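Local coordinates for protein alpha-fucosidase (Bifidobacterium bifidum, PDB 2EAB) that probably hydrolyses terminal alpha-1,2-linked L-fucose from glycans, the chain being the family 95 glycoside hydrolase catalytic portion of a longer, calcium-binding protein, at residues 356-361 with 744-749; 370-375 with 740-745; 374-379 with 774-779; 750-753 with 758-761. One frame throughout, in Å; residues are numbered along the deposited sequence.

Contact 1: 356-361 with 744-749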
# COMPACT_ATOMS: atom_id res chain seq x y z
N LYS A 356 -11.93 11.58 19.76
CA LYS A 356 -13.26 12.07 20.09
C LYS A 356 -13.31 13.60 20.10
O LYS A 356 -14.24 14.19 19.56
CB LYS A 356 -13.73 11.50 21.43
CG LYS A 356 -15.22 11.63 21.68
CD LYS A 356 -15.64 10.82 22.89
CE LYS A 356 -17.15 10.87 23.10
NZ LYS A 356 -17.56 10.01 24.24
N ALA A 357 -12.30 14.23 20.70
CA ALA A 357 -12.22 15.69 20.75
C ALA A 357 -12.07 16.28 19.34
O ALA A 357 -12.70 17.28 19.02
CB ALA A 357 -11.06 16.13 21.64
N TYR A 358 -11.26 15.63 18.51
CA TYR A 358 -11.08 16.05 17.12
C TYR A 358 -12.42 15.99 16.38
O TYR A 358 -12.78 16.92 15.66
CB TYR A 358 -10.04 15.16 16.44
CG TYR A 358 -9.44 15.71 15.17
CD1 TYR A 358 -8.19 16.34 15.18
CD2 TYR A 358 -10.08 15.56 13.94
CE1 TYR A 358 -7.61 16.82 14.01
CE2 TYR A 358 -9.52 16.05 12.77
CZ TYR A 358 -8.29 16.67 12.81
OH TYR A 358 -7.74 17.14 11.64
N GLN A 359 -13.15 14.89 16.57
CA GLN A 359 -14.46 14.70 15.94
C GLN A 359 -15.50 15.73 16.39
O GLN A 359 -16.31 16.19 15.60
CB GLN A 359 -14.99 13.29 16.21
CG GLN A 359 -14.23 12.19 15.48
CD GLN A 359 -14.57 10.79 15.95
OE1 GLN A 359 -14.85 10.56 17.13
NE2 GLN A 359 -14.52 9.83 15.03
N ARG A 360 -15.45 16.08 17.68
CA ARG A 360 -16.42 17.00 18.27
C ARG A 360 -16.05 18.47 18.07
O ARG A 360 -16.88 19.36 18.29
CB ARG A 360 -16.62 16.68 19.75
CG ARG A 360 -17.33 15.36 20.01
CD ARG A 360 -17.41 15.02 21.49
NE ARG A 360 -18.23 15.98 22.23
CZ ARG A 360 -19.55 15.90 22.38
NH1 ARG A 360 -20.23 14.90 21.82
NH2 ARG A 360 -20.19 16.82 23.08
N GLY A 361 -14.81 18.71 17.65
CA GLY A 361 -14.33 20.07 17.41
C GLY A 361 -13.88 20.78 18.67
O GLY A 361 -13.83 22.01 18.71
N LEU A 744 -9.52 17.70 3.56
CA LEU A 744 -9.76 16.27 3.32
C LEU A 744 -9.07 15.39 4.36
O LEU A 744 -9.64 14.38 4.77
CB LEU A 744 -9.38 15.87 1.89
CG LEU A 744 -10.30 16.45 0.81
CD1 LEU A 744 -9.61 16.38 -0.53
CD2 LEU A 744 -11.66 15.74 0.76
N VAL A 745 -7.87 15.78 4.79
CA VAL A 745 -7.21 15.09 5.91
C VAL A 745 -8.09 15.17 7.16
O VAL A 745 -8.30 14.17 7.84
CB VAL A 745 -5.80 15.67 6.19
CG1 VAL A 745 -5.22 15.08 7.47
CG2 VAL A 745 -4.86 15.38 5.02
N GLU A 746 -8.61 16.37 7.45
CA GLU A 746 -9.52 16.57 8.58
C GLU A 746 -10.71 15.63 8.50
O GLU A 746 -11.09 15.01 9.49
CB GLU A 746 -10.05 17.99 8.59
CG GLU A 746 -9.14 19.05 9.14
CD GLU A 746 -9.85 20.39 9.23
OE1 GLU A 746 -10.45 20.82 8.23
OE2 GLU A 746 -9.82 21.00 10.32
N LEU A 747 -11.29 15.54 7.31
CA LEU A 747 -12.46 14.69 7.10
C LEU A 747 -12.14 13.21 7.26
O LEU A 747 -12.95 12.46 7.80
CB LEU A 747 -13.13 14.98 5.76
CG LEU A 747 -13.88 16.32 5.68
CD1 LEU A 747 -14.21 16.68 4.23
CD2 LEU A 747 -15.14 16.32 6.54
N GLN A 748 -10.95 12.79 6.80
CA GLN A 748 -10.52 11.41 7.01
C GLN A 748 -10.41 11.09 8.50
O GLN A 748 -10.87 10.05 8.96
CB GLN A 748 -9.20 11.10 6.31
CG GLN A 748 -8.78 9.64 6.49
CD GLN A 748 -7.45 9.30 5.85
OE1 GLN A 748 -6.57 10.15 5.73
NE2 GLN A 748 -7.30 8.04 5.44
N LEU A 749 -9.79 12.00 9.25
CA LEU A 749 -9.61 11.79 10.68
C LEU A 749 -10.95 11.75 11.41
O LEU A 749 -11.13 10.97 12.34
CB LEU A 749 -8.66 12.84 11.27
CG LEU A 749 -7.18 12.45 11.29
CD1 LEU A 749 -6.67 11.98 9.92
CD2 LEU A 749 -6.32 13.59 11.79
O HOH W 1 -12.87 8.85 12.60
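Tyr358 reaches across to Leu749 and Glu746 with its ring. Leu749 CD2 lies over one face of the ring, 4.2 Å from the centroid, in a CH-pi contact. Leu749 CB packs 3.6 Å from Tyr358 CE2. The phenol end runs on to Glu746, where Tyr358 OH stands 3.4 Å from Glu746 CG. The backbone O of Glu746 lies at the ring edge, in the ring plane. Tyr358 CG is anti to the backbone N (chi1 -162°), which sends the ring out toward the second helix. No direct hydrogen bond joins the two segments. A water accepts a weak bond from Gln359 NE2 and donates to Leu749 O, 2.8 Å away. The polar ends are held from outside: Tyr358 OH bonds to Glu372, and Glu746 OE2 pairs with Lys368. With an alanine here, Leu749 CD2 would probably lose its aromatic partner and Glu372 one of its hydroxyl donors. A Schellman motif with Gly361 as its C-prime residue ends helix 351-360 just past the contact. The axes of segments 356-360 and 744-749 approach to 10.3 Å with a crossing angle of -123°, while Leu371 and Glu372 of helix 365-386 pack against Leu749.

Contact 2: 370-375 with 740-745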
# COMPACT_ATOMS: atom_id res chain seq x y z
N GLU A 370 -1.38 16.88 17.07
CA GLU A 370 -1.05 15.55 17.60
C GLU A 370 -1.73 14.43 16.81
O GLU A 370 -1.07 13.49 16.39
CB GLU A 370 -1.37 15.42 19.09
CG GLU A 370 -1.04 14.02 19.64
CD GLU A 370 -1.24 13.86 21.13
OE1 GLU A 370 -1.57 14.86 21.81
OE2 GLU A 370 -1.07 12.73 21.63
N LEU A 371 -3.04 14.54 16.60
CA LEU A 371 -3.75 13.49 15.86
C LEU A 371 -3.28 13.40 14.41
O LEU A 371 -3.05 12.31 13.89
CB LEU A 371 -5.27 13.67 15.93
CG LEU A 371 -6.07 12.47 15.40
CD1 LEU A 371 -5.78 11.20 16.19
CD2 LEU A 371 -7.56 12.75 15.38
N GLU A 372 -3.10 14.55 13.76
CA GLU A 372 -2.65 14.58 12.37
C GLU A 372 -1.27 13.96 12.20
O GLU A 372 -1.05 13.14 11.30
CB GLU A 372 -2.71 16.02 11.83
CG GLU A 372 -4.14 16.53 11.71
CD GLU A 372 -4.27 18.05 11.76
OE1 GLU A 372 -3.25 18.77 11.66
OE2 GLU A 372 -5.42 18.52 11.90
N THR A 373 -0.33 14.33 13.07
CA THR A 373 1.01 13.76 12.98
C THR A 373 1.07 12.30 13.44
O THR A 373 1.87 11.52 12.91
CB THR A 373 2.08 14.61 13.71
OG1 THR A 373 1.75 14.74 15.10
CG2 THR A 373 2.22 15.98 13.07
N LEU A 374 0.23 11.91 14.39
CA LEU A 374 0.16 10.51 14.79
C LEU A 374 -0.33 9.62 13.66
O LEU A 374 0.25 8.57 13.40
CB LEU A 374 -0.72 10.31 16.02
CG LEU A 374 -0.12 10.59 17.40
CD1 LEU A 374 -1.19 10.39 18.47
CD2 LEU A 374 1.10 9.72 17.69
N VAL A 375 -1.41 10.04 13.00
CA VAL A 375 -1.93 9.27 11.86
C VAL A 375 -0.87 9.19 10.75
O VAL A 375 -0.65 8.11 10.18
CB VAL A 375 -3.26 9.84 11.34
CG1 VAL A 375 -3.69 9.15 10.04
CG2 VAL A 375 -4.34 9.70 12.41
N THR A 740 -7.66 22.84 0.65
CA THR A 740 -8.62 21.78 0.35
C THR A 740 -8.04 20.42 0.74
O THR A 740 -8.75 19.58 1.30
CB THR A 740 -9.06 21.81 -1.12
OG1 THR A 740 -9.64 23.09 -1.40
CG2 THR A 740 -10.10 20.73 -1.39
N THR A 741 -6.76 20.21 0.46
CA THR A 741 -6.09 18.95 0.81
C THR A 741 -6.16 18.72 2.31
O THR A 741 -6.53 17.62 2.76
CB THR A 741 -4.62 18.93 0.35
OG1 THR A 741 -4.55 19.21 -1.05
CG2 THR A 741 -4.01 17.57 0.60
N TYR A 742 -5.82 19.74 3.09
CA TYR A 742 -5.89 19.65 4.53
C TYR A 742 -7.31 19.37 5.03
O TYR A 742 -7.51 18.57 5.95
CB TYR A 742 -5.33 20.91 5.21
CG TYR A 742 -5.58 20.88 6.69
CD1 TYR A 742 -4.85 20.02 7.51
CD2 TYR A 742 -6.58 21.65 7.26
CE1 TYR A 742 -5.09 19.96 8.87
CE2 TYR A 742 -6.84 21.59 8.63
CZ TYR A 742 -6.09 20.74 9.42
OH TYR A 742 -6.34 20.67 10.77
N GLN A 743 -8.28 20.02 4.42
CA GLN A 743 -9.68 19.80 4.79
C GLN A 743 -10.09 18.33 4.58
O GLN A 743 -10.89 17.79 5.35
CB GLN A 743 -10.60 20.73 4.01
CG GLN A 743 -10.64 22.15 4.50
CD GLN A 743 -11.64 22.97 3.72
OE1 GLN A 743 -12.68 23.36 4.23
NE2 GLN A 743 -11.33 23.21 2.45
N LEU A 744 -9.52 17.70 3.56
CA LEU A 744 -9.76 16.27 3.32
C LEU A 744 -9.07 15.39 4.36
O LEU A 744 -9.64 14.38 4.77
CB LEU A 744 -9.38 15.87 1.89
CG LEU A 744 -10.30 16.45 0.81
CD1 LEU A 744 -9.61 16.38 -0.53
CD2 LEU A 744 -11.66 15.74 0.76
N VAL A 745 -7.87 15.78 4.79
CA VAL A 745 -7.21 15.09 5.91
C VAL A 745 -8.09 15.17 7.16
O VAL A 745 -8.30 14.17 7.84
CB VAL A 745 -5.80 15.67 6.19
CG1 VAL A 745 -5.22 15.08 7.47
CG2 VAL A 745 -4.86 15.38 5.02
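Glu372 and Tyr742 form a buried side-chain hydrogen bond between helices 365-386 and 738-751. Both helices belong to the family 95 catalytic domain, whose clan has the (alpha/alpha)6 barrel fold. The nearest CA atoms, of Glu372 and Val745, are 7.9 Å apart, and Glu372 and Tyr742 are the two residues that touch. Glu372 CG is anti to its carbonyl carbon (chi1 -68°) and the chain is extended beyond it, which carries the carboxylate to the edge of the Tyr742 ring. The ring and carboxylate planes are nearly perpendicular, 78° apart. Glu372 OE2 lies at the ring edge, while Glu372 OE1 comes 3.5 Å from Tyr742 CE1. The carboxylate has several more partners. OE2 also bonds to the hydroxyl of Tyr358, and OE1 takes a salt bridge from Arg369 and a hydrogen bond from Trp809 NE1. A leucine in place of the glutamate is likely to take this carboxylate mate from Arg369 and leave both tyrosine hydroxyls without this acceptor. Lys368 NZ bonds to the Tyr742 hydroxyl as well, and the Trp809 ring meets the Tyr742 ring at about 70°. Tyr742 OH donates to Glu372 OE2 at 2.6 Å, on the syn side and 29° out of the carboxylate plane.

Contact 3: 374-379 with 774-779. With EDO (1,2-ethanediol), chain G.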
# COMPACT_ATOMS: atom_id res chain seq x y z
N LEU A 374 0.23 11.91 14.39
CA LEU A 374 0.16 10.51 14.79
C LEU A 374 -0.33 9.62 13.66
O LEU A 374 0.25 8.57 13.40
CB LEU A 374 -0.72 10.31 16.02
CG LEU A 374 -0.12 10.59 17.40
CD1 LEU A 374 -1.19 10.39 18.47
CD2 LEU A 374 1.10 9.72 17.69
N VAL A 375 -1.41 10.04 13.00
CA VAL A 375 -1.93 9.27 11.86
C VAL A 375 -0.87 9.19 10.75
O VAL A 375 -0.65 8.11 10.18
CB VAL A 375 -3.26 9.84 11.34
CG1 VAL A 375 -3.69 9.15 10.04
CG2 VAL A 375 -4.34 9.70 12.41
N TYR A 376 -0.20 10.31 10.47
CA TYR A 376 0.90 10.33 9.51
C TYR A 376 1.96 9.28 9.85
O TYR A 376 2.35 8.45 9.02
CB TYR A 376 1.54 11.72 9.44
CG TYR A 376 2.80 11.69 8.61
CD1 TYR A 376 2.73 11.72 7.22
CD2 TYR A 376 4.05 11.54 9.20
CE1 TYR A 376 3.88 11.66 6.44
CE2 TYR A 376 5.21 11.46 8.43
CZ TYR A 376 5.11 11.51 7.06
OH TYR A 376 6.25 11.43 6.31
N LYS A 377 2.42 9.32 11.10
CA LYS A 377 3.49 8.45 11.57
C LYS A 377 3.06 6.99 11.57
O LYS A 377 3.87 6.09 11.33
CB LYS A 377 3.93 8.87 12.97
CG LYS A 377 4.70 10.17 12.99
CD LYS A 377 4.82 10.72 14.40
CE LYS A 377 5.71 11.95 14.41
NZ LYS A 377 5.90 12.48 15.79
N TYR A 378 1.78 6.76 11.85
CA TYR A 378 1.22 5.41 11.90
C TYR A 378 1.32 4.72 10.55
O TYR A 378 1.56 3.51 10.49
CB TYR A 378 -0.24 5.47 12.32
CG TYR A 378 -0.85 4.24 12.97
CD1 TYR A 378 -0.12 3.40 13.83
CD2 TYR A 378 -2.20 3.97 12.79
CE1 TYR A 378 -0.74 2.31 14.45
CE2 TYR A 378 -2.82 2.90 13.41
CZ TYR A 378 -2.09 2.08 14.24
OH TYR A 378 -2.73 1.03 14.87
N GLY A 379 1.14 5.47 9.46
CA GLY A 379 1.26 4.91 8.12
C GLY A 379 2.66 4.39 7.87
O GLY A 379 2.84 3.38 7.19
N SER A 774 1.10 9.27 2.50
CA SER A 774 1.50 9.75 1.19
C SER A 774 0.99 11.16 0.93
O SER A 774 1.72 12.01 0.42
CB SER A 774 1.00 8.82 0.08
OG SER A 774 1.35 9.33 -1.19
N GLY A 775 -0.27 11.42 1.30
CA GLY A 775 -0.89 12.72 1.06
C GLY A 775 -0.19 13.85 1.79
O GLY A 775 0.04 14.93 1.24
N VAL A 776 0.16 13.60 3.05
CA VAL A 776 0.94 14.57 3.81
C VAL A 776 2.30 14.81 3.15
O VAL A 776 2.73 15.96 2.99
CB VAL A 776 1.09 14.15 5.29
CG1 VAL A 776 2.02 15.09 6.03
CG2 VAL A 776 -0.27 14.12 5.97
N ASP A 777 2.97 13.74 2.74
CA ASP A 777 4.23 13.88 2.01
C ASP A 777 4.06 14.79 0.80
O ASP A 777 4.86 15.70 0.60
CB ASP A 777 4.79 12.53 1.56
CG ASP A 777 5.45 11.75 2.69
OD1 ASP A 777 5.48 12.25 3.83
OD2 ASP A 777 5.95 10.63 2.42
N GLU A 778 3.00 14.57 0.02
CA GLU A 778 2.78 15.34 -1.20
C GLU A 778 2.45 16.80 -0.92
O GLU A 778 2.72 17.66 -1.76
CB GLU A 778 1.70 14.70 -2.09
CG GLU A 778 2.02 13.28 -2.58
CD GLU A 778 3.18 13.21 -3.57
OE1 GLU A 778 3.18 13.95 -4.58
OE2 GLU A 778 4.08 12.37 -3.35
N MET A 779 1.89 17.11 0.25
CA MET A 779 1.69 18.51 0.63
C MET A 779 3.01 19.23 0.86
O MET A 779 3.15 20.41 0.54
CB MET A 779 0.81 18.62 1.86
CG MET A 779 -0.67 18.44 1.56
SD MET A 779 -1.74 18.97 2.90
CE MET A 779 -1.67 17.45 3.81
C1 EDO G . 3.15 9.84 -5.78
O1 EDO G . 3.98 11.11 -5.84
C2 EDO G . 3.84 8.92 -4.70
O2 EDO G . 5.20 8.70 -5.13
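Tyr376 and Asp777 supply the hydrogen bond of this contact. Tyr376 OH donates to Asp777 OD1 over 2.7 Å and meets the syn lone pair of that oxygen, on the side of the other carboxylate oxygen. OD1 lies at the edge of the ring, in its plane, and also comes 3.1 Å from Tyr376 CE1. The two side chains cross at about a right angle, with ring and carboxylate planes 59° apart. The second oxygen, Asp777 OD2, is bonded to Ser434 OG, so each carboxylate oxygen has a hydroxyl partner. That should limit rotation of the group.

The apolar part is Tyr376 against Val776. The branch point Val776 CB sits 3.5 Å from Tyr376 CD1, and CG1 of the same valine is 3.6 Å from that carbon. Val776 meets the ring obliquely. With chi1 at 171° the ring of Tyr376 leaves its helix on the side of helix 767-780. This helix and helix 365-386 are both part of the family 95 catalytic domain, of the (alpha/alpha)6 barrel type. Leu817, on strand 812-819, packs on both Tyr376 and Asp777.

Two further bonds involve a backbone oxygen and a bound diol. The carbonyl of Tyr376 takes a bond from Thr773 OG1. Farther along helix 767-780, a 1,2-ethanediol, probably from the crystallisation liquor, donates from O1 to Glu778 OE2 at 2.8 Å. Glu778 OE1 is salt-bridged to Arg734, which also bonds the diol.

Contact 4: 750-753 with 758-761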
# COMPACT_ATOMS: atom_id res chain seq x y z
N LYS A 750 -11.90 12.58 10.98
CA LYS A 750 -13.21 12.64 11.63
C LYS A 750 -14.14 11.48 11.26
O LYS A 750 -14.96 11.05 12.08
CB LYS A 750 -13.91 13.96 11.33
CG LYS A 750 -13.27 15.16 12.01
CD LYS A 750 -13.93 16.45 11.56
CE LYS A 750 -13.22 17.64 12.16
NZ LYS A 750 -13.83 18.93 11.74
N ASN A 751 -13.99 10.97 10.04
CA ASN A 751 -14.99 10.07 9.46
C ASN A 751 -14.47 8.72 8.97
O ASN A 751 -15.26 7.91 8.47
CB ASN A 751 -15.73 10.77 8.32
CG ASN A 751 -16.46 12.01 8.77
OD1 ASN A 751 -17.40 11.94 9.56
ND2 ASN A 751 -16.02 13.16 8.27
N ALA A 752 -13.18 8.46 9.11
CA ALA A 752 -12.60 7.24 8.54
C ALA A 752 -11.46 6.65 9.38
O ALA A 752 -10.64 5.87 8.87
CB ALA A 752 -12.16 7.46 7.09
N MET A 753 -11.42 7.00 10.67
CA MET A 753 -10.44 6.44 11.58
C MET A 753 -11.11 5.84 12.81
O MET A 753 -11.92 6.50 13.46
CB MET A 753 -9.45 7.52 12.02
CG MET A 753 -8.52 7.99 10.92
SD MET A 753 -7.26 6.76 10.58
CE MET A 753 -6.04 7.29 11.76
N PHE A 758 -6.85 2.79 12.95
CA PHE A 758 -7.05 2.06 11.70
C PHE A 758 -8.01 2.83 10.80
O PHE A 758 -9.09 3.25 11.21
CB PHE A 758 -7.62 0.66 11.94
CG PHE A 758 -6.59 -0.43 12.13
CD1 PHE A 758 -5.23 -0.24 11.84
CD2 PHE A 758 -7.01 -1.70 12.54
CE1 PHE A 758 -4.31 -1.28 12.01
CE2 PHE A 758 -6.10 -2.74 12.71
CZ PHE A 758 -4.74 -2.54 12.43
N ASP A 759 -7.59 3.01 9.54
CA ASP A 759 -8.45 3.57 8.51
C ASP A 759 -9.62 2.63 8.25
O ASP A 759 -9.45 1.40 8.27
CB ASP A 759 -7.65 3.76 7.22
CG ASP A 759 -8.51 4.16 6.04
OD1 ASP A 759 -8.81 5.35 5.88
OD2 ASP A 759 -8.85 3.27 5.22
N TYR A 760 -10.78 3.21 7.97
CA TYR A 760 -11.92 2.39 7.64
C TYR A 760 -12.69 2.83 6.41
O TYR A 760 -12.70 4.01 6.04
CB TYR A 760 -12.84 2.17 8.85
CG TYR A 760 -13.73 3.30 9.31
CD1 TYR A 760 -14.97 3.53 8.71
CD2 TYR A 760 -13.39 4.09 10.41
CE1 TYR A 760 -15.82 4.53 9.17
CE2 TYR A 760 -14.24 5.09 10.89
CZ TYR A 760 -15.45 5.30 10.25
OH TYR A 760 -16.32 6.28 10.70
N HIS A 761 -13.32 1.84 5.80
CA HIS A 761 -14.08 1.98 4.57
C HIS A 761 -15.60 2.26 4.78
O HIS A 761 -16.15 3.04 4.01
CB HIS A 761 -13.82 0.75 3.68
CG HIS A 761 -14.55 0.75 2.37
ND1 HIS A 761 -15.86 0.35 2.25
CD2 HIS A 761 -14.13 1.06 1.12
CE1 HIS A 761 -16.23 0.43 0.98
NE2 HIS A 761 -15.20 0.85 0.27
O HOH W 2 -15.46 7.99 12.56
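Ala752 O is gripped twice by the returning chain. Tyr760 N donates to it over 2.8 Å, with an N-H...O angle of 151° and the donor lying above the carbonyl plane. Asp759 CA adds a CA-H...O contact to the same oxygen at 3.2 Å. A second contact of this kind runs the other way, from Met753 CA to Phe758 O. Met753 and Asp759 form a single beta bridge where the chain folds back after helix 738-751. The Tyr760 ring lies over Ala752. Its CG sits between the backbone N and the carbonyl carbon (chi1 76°), which folds the ring back over the first segment. Ala752 CA lies over one face, 3.8 Å from the ring centroid, in a CH-pi contact. Tyr760 CE2 comes within 3.4 Å of Met753 N. Beyond the ring, a water bonded to Tyr760 OH at 2.7 Å donates to Lys750 O. Tyr754 stacks on the Tyr760 ring, and Gln748 holds Asp759 OD1. Phe758 packs on Tyr378 and Leu382, its side chain about 13 Å from the bound calcium ion. Most of the bonds between the two segments use main-chain atoms, so they probably depend little on side-chain identity apart from the tyrosine ring.

Overall arrangement
From the N terminus, helix 351-360 and then helix 365-386 provide the first segments of contacts 1 to 3. Contacts 1 and 2 end on the same stretch of helix 738-751, contact 2 starting one helix later. Contact 3 starts from the same region as contact 2 but closes on helix 767-780, so its loop crosses that of contact 1. Each of these loops spans more than 360 residues. Contact 4 is a short local closure between helices 738-751 and 767-780, in series with contacts 1 and 2 and nested inside contact 3. Together they tie early and late helices of the catalytic domain, with Met779 packing on Thr741 and Val745 between contacts 2 and 3.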